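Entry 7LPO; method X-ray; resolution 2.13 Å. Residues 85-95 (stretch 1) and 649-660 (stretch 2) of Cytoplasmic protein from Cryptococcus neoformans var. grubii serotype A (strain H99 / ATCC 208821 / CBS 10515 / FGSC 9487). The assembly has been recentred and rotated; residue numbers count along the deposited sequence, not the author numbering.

Stretch 1 (85-95) DLHLARLKAWG
Stretch 2 649-660: DFSPTLILDGSR

Two side-chain donors, Arg90 in the last turn of a helix and Trp94 just past its end, bind carbonyls at the C-terminal end of a short one. Trp94 NE1 donates to Ile655 O (2.9 Å, N-H...O angle 164°), the carbonyl lying at the edge of the indole, near its plane; Arg90 NE donates to Leu654 O (2.9 Å, 142°). Neither carbonyl accepts a backbone amide within the stretch, because the helix stops at 656, so both are free for the side chains. Arg90 reaches its acceptor with chi1 t, chi2 t, chi3 m and chi4 113°. Its NH2 donates to water 1 (2.9 Å), which lies 2.5 Å from Thr653 O and 3.1 Å from Asp657 O, so the guanidinium also reaches this helix end through solvent; NH1 is bonded elsewhere in the structure. Trp94 has chi1 -77° (m) and chi2 -23°.

Stretch 1 is helical from 85 to 93, with regular i to i+4 bonds such as Ala93 N to Ala89 O (2.8 Å). It ends in a Schellman motif: Gly95, at phi/psi 92/0, donates from N to Lys92 O (2.9 Å), and a CB there would jam against the preceding carbonyl. In stretch 2, Phe650 (-106/171) and Ser651 (-87/146) are extended. Ser651 OG (chi1 t) caps the helix by accepting from Thr653 N (3.1 Å). After Asp657 N bonds to Thr653 O (2.9 Å), a type II turn runs from Leu656 to Ser659, with Gly658 at 91/-15; Ser659 OG (chi1 p) donates to Leu656 O (2.7 Å).

The helix axes cross nearly at right angles (-84°), 9.1 Å apart at closest approach, and the nearest CA atoms are those of Arg90 and Ile655 (5.9 Å). Leu654 (chi1 t, chi2 p) is the knob, seated among Leu86, Ala89, Arg90 and Ala93 and covered over 105 Å² by stretch 1. Its CD1 lies 3.5 Å from Leu86 CD1 (Leu86 chi1 t, chi2 p) and over one face of the Arg90 guanidinium; its CD2 is 4.0 Å from Ala93 CB and 4.3 Å from Ala89 CB. The two alanines suit this hole, their single methyls leaving room for the branched leucine.

Ala93 points toward stretch 2, its CB 3.5 Å from Ile655 CG2 and 4.0 Å from Phe650 CZ (Phe650 chi1 p, chi2 86°). Ile655 (chi1 p, chi2 t) also places CG2 3.9 Å from Trp94 CD1, lending apolar cover beside the indole-carbonyl bond. Farther along the indole, Trp94 CZ2 meets Ser659 CB at 3.9 Å. The contact buries 397 Å², both sides summed.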

# COMPACT_ATOMS: atom_id res chain seq x y z
N ASP A 85 -7.79 -13.92 17.61
CA ASP A 85 -6.78 -14.97 17.62
C ASP A 85 -6.97 -15.94 16.46
O ASP A 85 -5.99 -16.52 15.99
CB ASP A 85 -6.82 -15.73 18.95
CG ASP A 85 -6.37 -14.88 20.12
OD1 ASP A 85 -5.16 -14.64 20.24
OD2 ASP A 85 -7.24 -14.42 20.91
N LEU A 86 -8.21 -16.14 16.01
CA LEU A 86 -8.44 -17.07 14.91
C LEU A 86 -7.87 -16.52 13.61
O LEU A 86 -7.29 -17.27 12.82
CB LEU A 86 -9.93 -17.34 14.77
CG LEU A 86 -10.32 -18.51 13.87
CD1 LEU A 86 -9.54 -19.77 14.21
CD2 LEU A 86 -11.83 -18.78 13.97
N HIS A 87 -8.00 -15.21 13.38
CA HIS A 87 -7.44 -14.61 12.18
C HIS A 87 -5.92 -14.69 12.18
O HIS A 87 -5.31 -15.07 11.17
CB HIS A 87 -7.89 -13.16 12.06
CG HIS A 87 -9.34 -13.01 11.73
ND1 HIS A 87 -9.90 -13.50 10.57
CD2 HIS A 87 -10.35 -12.42 12.41
CE1 HIS A 87 -11.18 -13.22 10.54
NE2 HIS A 87 -11.49 -12.56 11.64
N LEU A 88 -5.28 -14.34 13.30
CA LEU A 88 -3.83 -14.41 13.36
C LEU A 88 -3.35 -15.86 13.24
O LEU A 88 -2.33 -16.13 12.60
CB LEU A 88 -3.32 -13.78 14.65
CG LEU A 88 -3.59 -12.28 14.79
CD1 LEU A 88 -3.30 -11.77 16.21
CD2 LEU A 88 -2.76 -11.47 13.80
N ALA A 89 -4.08 -16.80 13.84
CA ALA A 89 -3.73 -18.20 13.69
C ALA A 89 -3.74 -18.60 12.23
O ALA A 89 -2.83 -19.29 11.75
CB ALA A 89 -4.70 -19.08 14.49
N ARG A 90 -4.77 -18.18 11.50
CA ARG A 90 -4.86 -18.51 10.08
C ARG A 90 -3.66 -17.94 9.33
O ARG A 90 -3.01 -18.65 8.56
CB ARG A 90 -6.17 -17.96 9.51
CG ARG A 90 -6.46 -18.36 8.07
CD ARG A 90 -7.86 -17.89 7.64
NE ARG A 90 -8.93 -18.56 8.39
CZ ARG A 90 -9.75 -17.96 9.25
NH1 ARG A 90 -9.65 -16.66 9.50
NH2 ARG A 90 -10.69 -18.68 9.86
N LEU A 91 -3.35 -16.67 9.56
CA LEU A 91 -2.22 -16.06 8.86
C LEU A 91 -0.92 -16.77 9.19
O LEU A 91 -0.09 -17.02 8.31
CB LEU A 91 -2.14 -14.58 9.22
CG LEU A 91 -3.35 -13.73 8.83
CD1 LEU A 91 -3.23 -12.30 9.35
CD2 LEU A 91 -3.53 -13.72 7.31
N LYS A 92 -0.72 -17.14 10.46
CA LYS A 92 0.50 -17.84 10.83
C LYS A 92 0.55 -19.23 10.21
O LYS A 92 1.61 -19.67 9.73
CB LYS A 92 0.63 -17.93 12.35
CG LYS A 92 2.07 -18.05 12.83
CD LYS A 92 2.77 -16.70 12.76
CE LYS A 92 4.23 -16.78 13.20
NZ LYS A 92 5.16 -16.69 12.04
N ALA A 93 -0.58 -19.94 10.20
CA ALA A 93 -0.64 -21.28 9.62
C ALA A 93 -0.37 -21.26 8.11
O ALA A 93 0.05 -22.28 7.56
CB ALA A 93 -2.00 -21.92 9.90
N TRP A 94 -0.63 -20.13 7.45
CA TRP A 94 -0.31 -19.95 6.04
C TRP A 94 1.16 -19.64 5.82
O TRP A 94 1.55 -19.41 4.67
CB TRP A 94 -1.17 -18.84 5.44
CG TRP A 94 -2.59 -19.22 5.14
CD1 TRP A 94 -3.09 -20.48 4.94
CD2 TRP A 94 -3.70 -18.32 4.99
NE1 TRP A 94 -4.44 -20.41 4.67
CE2 TRP A 94 -4.84 -19.10 4.71
CE3 TRP A 94 -3.83 -16.93 5.06
CZ2 TRP A 94 -6.09 -18.54 4.52
CZ3 TRP A 94 -5.10 -16.37 4.87
CH2 TRP A 94 -6.20 -17.18 4.60
N GLY A 95 1.96 -19.63 6.88
CA GLY A 95 3.39 -19.40 6.76
C GLY A 95 3.83 -17.96 6.89
O GLY A 95 5.03 -17.69 6.82
N ASP A 649 -1.68 -29.90 14.49
CA ASP A 649 -2.71 -30.14 15.49
C ASP A 649 -3.95 -29.27 15.29
O ASP A 649 -4.84 -29.30 16.15
CB ASP A 649 -2.13 -29.91 16.89
CG ASP A 649 -2.58 -30.95 17.90
OD1 ASP A 649 -3.29 -31.91 17.51
OD2 ASP A 649 -2.24 -30.81 19.09
N PHE A 650 -4.03 -28.51 14.21
CA PHE A 650 -5.22 -27.75 13.86
C PHE A 650 -5.93 -28.43 12.70
O PHE A 650 -5.42 -29.36 12.07
CB PHE A 650 -4.88 -26.30 13.51
CG PHE A 650 -3.86 -26.16 12.41
CD1 PHE A 650 -4.24 -26.17 11.08
CD2 PHE A 650 -2.52 -26.03 12.72
CE1 PHE A 650 -3.30 -26.04 10.09
CE2 PHE A 650 -1.58 -25.90 11.72
CZ PHE A 650 -1.97 -25.91 10.40
N SER A 651 -7.14 -27.94 12.40
CA SER A 651 -8.02 -28.49 11.38
C SER A 651 -7.70 -27.88 10.02
O SER A 651 -7.33 -26.71 9.93
CB SER A 651 -9.47 -28.21 11.74
OG SER A 651 -10.34 -28.53 10.67
N PRO A 652 -7.84 -28.64 8.93
CA PRO A 652 -7.72 -28.02 7.60
C PRO A 652 -8.69 -26.87 7.41
O PRO A 652 -8.43 -25.99 6.58
CB PRO A 652 -8.01 -29.17 6.62
CG PRO A 652 -8.15 -30.41 7.42
CD PRO A 652 -8.02 -30.11 8.88
N THR A 653 -9.79 -26.85 8.15
CA THR A 653 -10.77 -25.77 8.00
C THR A 653 -10.16 -24.40 8.28
O THR A 653 -10.58 -23.41 7.68
CB THR A 653 -11.96 -26.03 8.93
OG1 THR A 653 -12.66 -27.19 8.48
CG2 THR A 653 -12.91 -24.84 8.95
N LEU A 654 -9.19 -24.33 9.19
CA LEU A 654 -8.54 -23.05 9.48
C LEU A 654 -7.88 -22.48 8.23
O LEU A 654 -8.01 -21.29 7.93
CB LEU A 654 -7.52 -23.23 10.59
CG LEU A 654 -6.69 -21.99 10.93
CD1 LEU A 654 -7.55 -20.93 11.60
CD2 LEU A 654 -5.51 -22.38 11.83
N ILE A 655 -7.15 -23.32 7.49
CA ILE A 655 -6.36 -22.81 6.37
C ILE A 655 -7.10 -22.86 5.04
O ILE A 655 -6.57 -22.35 4.04
CB ILE A 655 -5.03 -23.59 6.24
CG1 ILE A 655 -5.28 -25.10 6.15
CG2 ILE A 655 -4.12 -23.28 7.43
CD1 ILE A 655 -4.02 -25.91 6.00
N LEU A 656 -8.29 -23.42 5.00
CA LEU A 656 -9.02 -23.52 3.74
C LEU A 656 -10.35 -22.79 3.75
O LEU A 656 -10.70 -22.15 2.76
CB LEU A 656 -9.28 -24.99 3.39
CG LEU A 656 -8.09 -25.92 3.19
CD1 LEU A 656 -8.58 -27.33 2.91
CD2 LEU A 656 -7.21 -25.40 2.07
N ASP A 657 -11.12 -22.90 4.83
CA ASP A 657 -12.50 -22.43 4.80
C ASP A 657 -12.56 -20.91 4.85
O ASP A 657 -12.01 -20.29 5.77
CB ASP A 657 -13.27 -23.04 5.97
CG ASP A 657 -14.76 -22.88 5.83
OD1 ASP A 657 -15.27 -23.11 4.73
OD2 ASP A 657 -15.41 -22.54 6.83
N GLY A 658 -13.23 -20.31 3.86
CA GLY A 658 -13.25 -18.88 3.70
C GLY A 658 -12.16 -18.33 2.79
O GLY A 658 -12.27 -17.17 2.37
N SER A 659 -11.13 -19.11 2.48
CA SER A 659 -10.04 -18.66 1.63
C SER A 659 -10.44 -18.70 0.16
O SER A 659 -11.27 -19.50 -0.26
CB SER A 659 -8.80 -19.53 1.86
OG SER A 659 -8.94 -20.77 1.19
N ARG A 660 -9.83 -17.81 -0.63
CA ARG A 660 -10.02 -17.79 -2.08
C ARG A 660 -8.66 -17.89 -2.76
O ARG A 660 -7.79 -17.04 -2.53
CB ARG A 660 -10.75 -16.52 -2.52
CG ARG A 660 -12.11 -16.32 -1.86
CD ARG A 660 -11.99 -15.46 -0.61
NE ARG A 660 -11.79 -14.04 -0.91
CZ ARG A 660 -12.75 -13.23 -1.35
NH1 ARG A 660 -13.97 -13.70 -1.57
NH2 ARG A 660 -12.48 -11.94 -1.58
O HOH W 1 -11.30 -21.18 8.62